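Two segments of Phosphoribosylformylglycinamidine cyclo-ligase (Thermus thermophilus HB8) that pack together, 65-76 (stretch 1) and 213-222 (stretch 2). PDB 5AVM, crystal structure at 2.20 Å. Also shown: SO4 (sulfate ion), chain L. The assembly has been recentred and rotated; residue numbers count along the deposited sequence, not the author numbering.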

# COMPACT_ATOMS: atom_id res chain seq x y z
N THR B 65 -12.49 0.13 8.69
CA THR B 65 -13.73 -0.61 8.89
C THR B 65 -14.94 0.11 8.29
O THR B 65 -16.00 -0.49 8.10
N LYS B 66 -14.79 1.40 7.99
CA LYS B 66 -15.88 2.15 7.37
C LYS B 66 -16.37 1.36 6.17
O LYS B 66 -17.54 1.43 5.80
N THR B 67 -15.45 0.60 5.57
CA THR B 67 -15.73 -0.22 4.40
C THR B 67 -16.84 -1.22 4.65
O THR B 67 -17.71 -1.43 3.80
N LEU B 68 -16.83 -1.84 5.82
CA LEU B 68 -17.87 -2.82 6.15
C LEU B 68 -19.21 -2.11 6.29
O LEU B 68 -20.24 -2.62 5.84
N LEU B 69 -19.20 -0.91 6.88
CA LEU B 69 -20.43 -0.14 7.04
C LEU B 69 -21.04 0.19 5.67
O LEU B 69 -22.26 0.11 5.49
N ALA B 70 -20.18 0.55 4.72
CA ALA B 70 -20.60 0.91 3.37
C ALA B 70 -21.19 -0.27 2.59
O ALA B 70 -22.22 -0.13 1.93
N LEU B 71 -20.54 -1.42 2.67
CA LEU B 71 -21.03 -2.59 1.96
C LEU B 71 -22.42 -2.93 2.49
O LEU B 71 -23.37 -3.09 1.72
N GLU B 72 -22.53 -3.04 3.81
CA GLU B 72 -23.79 -3.35 4.47
C GLU B 72 -24.91 -2.44 3.97
O GLU B 72 -25.99 -2.91 3.60
N ALA B 73 -24.66 -1.13 3.97
CA ALA B 73 -25.64 -0.16 3.52
C ALA B 73 -25.80 -0.21 2.00
O ALA B 73 -26.61 0.52 1.43
N GLY B 74 -25.01 -1.06 1.36
CA GLY B 74 -25.08 -1.20 -0.09
C GLY B 74 -24.76 0.05 -0.89
O GLY B 74 -25.50 0.41 -1.80
N ASP B 75 -23.65 0.71 -0.56
CA ASP B 75 -23.25 1.92 -1.27
C ASP B 75 -21.79 2.28 -1.01
O ASP B 75 -21.47 2.98 -0.05
N VAL B 76 -20.90 1.79 -1.88
CA VAL B 76 -19.47 2.05 -1.76
C VAL B 76 -19.04 3.25 -2.62
O VAL B 76 -17.85 3.57 -2.71
N LEU B 213 -28.79 8.01 9.08
CA LEU B 213 -27.50 7.52 9.53
C LEU B 213 -26.63 7.22 8.32
O LEU B 213 -25.46 7.60 8.26
N LYS B 214 -27.21 6.53 7.34
CA LYS B 214 -26.48 6.19 6.11
C LYS B 214 -25.79 7.43 5.55
O LYS B 214 -24.57 7.45 5.36
N GLU B 215 -26.58 8.47 5.30
CA GLU B 215 -26.08 9.72 4.75
C GLU B 215 -25.05 10.43 5.61
O GLU B 215 -24.05 10.94 5.10
N ALA B 216 -25.29 10.47 6.92
CA ALA B 216 -24.38 11.15 7.83
C ALA B 216 -23.12 10.37 8.16
O ALA B 216 -22.08 10.96 8.45
N LEU B 217 -23.20 9.04 8.12
CA LEU B 217 -22.06 8.18 8.45
C LEU B 217 -21.19 7.81 7.25
O LEU B 217 -20.02 7.45 7.42
N LEU B 218 -21.76 7.90 6.05
CA LEU B 218 -21.04 7.57 4.83
C LEU B 218 -20.53 8.79 4.06
O LEU B 218 -19.88 8.65 3.02
N ARG B 219 -20.82 9.99 4.56
CA ARG B 219 -20.34 11.21 3.92
C ARG B 219 -18.82 11.06 3.84
O ARG B 219 -18.15 10.85 4.86
N PRO B 220 -18.27 11.15 2.63
CA PRO B 220 -16.83 11.02 2.41
C PRO B 220 -15.89 11.86 3.29
O PRO B 220 -16.25 12.94 3.76
N HIS B 221 -14.69 11.32 3.50
CA HIS B 221 -13.64 12.00 4.25
C HIS B 221 -13.41 13.30 3.47
O HIS B 221 -13.28 13.28 2.25
N ARG B 222 -13.36 14.44 4.17
CA ARG B 222 -13.16 15.72 3.51
C ARG B 222 -11.70 16.08 3.22
O ARG B 222 -10.83 15.98 4.09

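Helix 66-72 and helix 213-218 run nearly antiparallel, with 150° between their N-to-C directions and a closest axis approach of 10.9 Å. Ala-70 CA lies 6.8 Å from Leu-218 CA, and Ala-73 CA lies 6.9 Å from Lys-214 CA; these pairs set the register. The stretches bury 406 Å² between them, both sides summed.

The principal bump is Leu-218, which has 104 Å² covered by stretch 1, the largest share of any residue here. Its CA-to-CB bond points sideways, but with chi1 at -70° (m) and chi2 at -177° (t) the end of the side chain comes nearer the first helix. The hollow that receives it is made by small residues one turn apart and by the larger neighbours beside them. Leu-218 CD2 lies 3.9 Å from Ala-70 CA and 4.0 Å from Ala-70 CB; contact with the CA itself shows that the methyl reaches the helix backbone. Leu-218 CD1 sits 4.0 Å from Ala-73 CB, which points toward stretch 2, and 4.1 Å from Asp-75 O, so the turn after the helix also borders the pocket. In that turn Gly-74 has positive phi (61°), and the bonds Asp-75 N to Ala-70 O (3.0 Å) and Gly-74 N to Leu-71 O (2.6 Å) close a Schellman motif.

Leu-69 also points toward stretch 2, with chi1 t and chi2 p. Leu-69 CD2 packs 3.7 Å from Leu-217 CD2 and 4.2 Å from Leu-218 CD2, touching both leucines through one methyl. Leu-217 meets it with chi1 off-well at -115° and chi2 p. Beside Ala-73, Lys-214 adds a looser edge: Lys-214 CG is 4.3 Å from Ala-73 CB.

Lys-66 starts sideways, yet all four chi angles are t, and the extended chain carries its end across to stretch 2. Lys-66 CE passes 4.3 Å from Leu-218 CD2 and comes within 3.3 Å of Leu-217 O, before Lys-66 NZ donates a hydrogen bond to Arg-219 O at 3.1 Å. This is the one hydrogen bond between the stretches. It places the ammonium at a backbone carbonyl just past Leu-218, while Lys-66 CE rests beside Leu-218; NZ is also hydrogen-bonded elsewhere in the structure.

Thr-67, Leu-71 and Val-76 point away and bury nothing here. The sulfate, probably from the crystallisation liquor, lies outside the interface: Thr-65 N gives SO4 O2 a weak hydrogen bond of 3.4 Å, and Thr-65 has no contact with stretch 2.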

# COMPACT_ATOMS: atom_id res chain seq x y z
CB THR B 65 -13.95 -0.89 10.40
OG1 THR B 65 -12.98 -1.85 10.83
CG2 THR B 65 -15.34 -1.42 10.66
CB LYS B 66 -15.42 3.52 6.90
CG LYS B 66 -16.52 4.36 6.26
CD LYS B 66 -16.08 5.81 6.11
CE LYS B 66 -17.24 6.72 5.71
NZ LYS B 66 -16.84 8.16 5.81
CB THR B 67 -14.47 -0.98 3.94
OG1 THR B 67 -13.44 -0.04 3.61
CG2 THR B 67 -14.78 -1.82 2.72
CB LEU B 68 -17.49 -3.55 7.44
CG LEU B 68 -16.16 -4.29 7.29
CD1 LEU B 68 -15.75 -4.91 8.61
CD2 LEU B 68 -16.30 -5.34 6.20
CB LEU B 69 -20.15 1.16 7.79
CG LEU B 69 -21.35 2.09 8.01
CD1 LEU B 69 -22.39 1.39 8.89
CD2 LEU B 69 -20.89 3.38 8.66
CB ALA B 70 -19.43 1.50 2.59
CB LEU B 71 -20.08 -3.78 2.16
CG LEU B 71 -18.71 -3.72 1.48
CD1 LEU B 71 -17.82 -4.79 2.06
CD2 LEU B 71 -18.86 -3.88 -0.02
CB GLU B 72 -23.65 -3.21 5.99
CG GLU B 72 -22.66 -4.18 6.61
CD GLU B 72 -22.64 -4.08 8.13
OE1 GLU B 72 -22.25 -3.01 8.65
OE2 GLU B 72 -23.01 -5.07 8.79
CB ALA B 73 -25.23 1.24 3.96
CB ASP B 75 -24.15 3.09 -0.87
CG ASP B 75 -23.75 4.40 -1.53
OD1 ASP B 75 -23.11 4.37 -2.60
OD2 ASP B 75 -24.09 5.48 -0.98
CB VAL B 76 -18.67 0.81 -2.20
CG1 VAL B 76 -18.91 -0.33 -1.23
CG2 VAL B 76 -19.10 0.39 -3.59
CB LEU B 213 -27.67 6.25 10.38
CG LEU B 213 -28.03 6.50 11.84
CD1 LEU B 213 -28.32 5.18 12.53
CD2 LEU B 213 -26.89 7.23 12.53
CB LYS B 214 -27.46 5.63 5.07
CG LYS B 214 -26.82 5.19 3.76
CD LYS B 214 -27.86 5.10 2.63
CE LYS B 214 -29.03 4.19 2.98
NZ LYS B 214 -30.06 4.16 1.90
CB GLU B 215 -27.26 10.66 4.48
CG GLU B 215 -28.00 10.32 3.21
CD GLU B 215 -27.08 10.35 2.01
OE1 GLU B 215 -26.53 11.43 1.70
OE2 GLU B 215 -26.89 9.28 1.37
CB ALA B 216 -25.12 11.50 9.11
CB LEU B 217 -22.56 6.90 9.12
CG LEU B 217 -22.17 6.63 10.57
CD1 LEU B 217 -22.48 7.82 11.44
CD2 LEU B 217 -22.93 5.40 11.05
CB LEU B 218 -21.91 6.69 3.91
CG LEU B 218 -22.14 5.27 4.43
CD1 LEU B 218 -22.95 4.47 3.43
CD2 LEU B 218 -20.80 4.59 4.67
CB ARG B 219 -20.71 12.44 4.76
CG ARG B 219 -20.18 13.75 4.19
CD ARG B 219 -21.09 14.90 4.58
NE ARG B 219 -22.39 14.82 3.91
CZ ARG B 219 -23.56 14.94 4.53
NH1 ARG B 219 -23.60 15.15 5.85
NH2 ARG B 219 -24.69 14.86 3.84
CB PRO B 220 -16.67 11.35 0.93
CG PRO B 220 -17.98 10.89 0.34
CD PRO B 220 -18.97 11.40 1.35
CB HIS B 221 -12.39 11.13 4.24
CG HIS B 221 -11.30 11.60 5.16
ND1 HIS B 221 -10.88 10.86 6.25
CD2 HIS B 221 -10.55 12.72 5.15
CE1 HIS B 221 -9.91 11.51 6.87
NE2 HIS B 221 -9.69 12.65 6.23
CB ARG B 222 -13.80 16.83 4.35
CG ARG B 222 -13.75 18.21 3.75
CD ARG B 222 -14.69 19.14 4.50
NE ARG B 222 -16.08 18.75 4.30
CZ ARG B 222 -17.12 19.21 5.00
NH1 ARG B 222 -16.93 20.09 5.97
NH2 ARG B 222 -18.35 18.79 4.73
S SO4 L . -11.55 2.03 12.00
O1 SO4 L . -12.39 0.93 12.49
O2 SO4 L . -10.48 1.50 11.12
O3 SO4 L . -12.39 2.98 11.24
O4 SO4 L . -10.96 2.74 13.15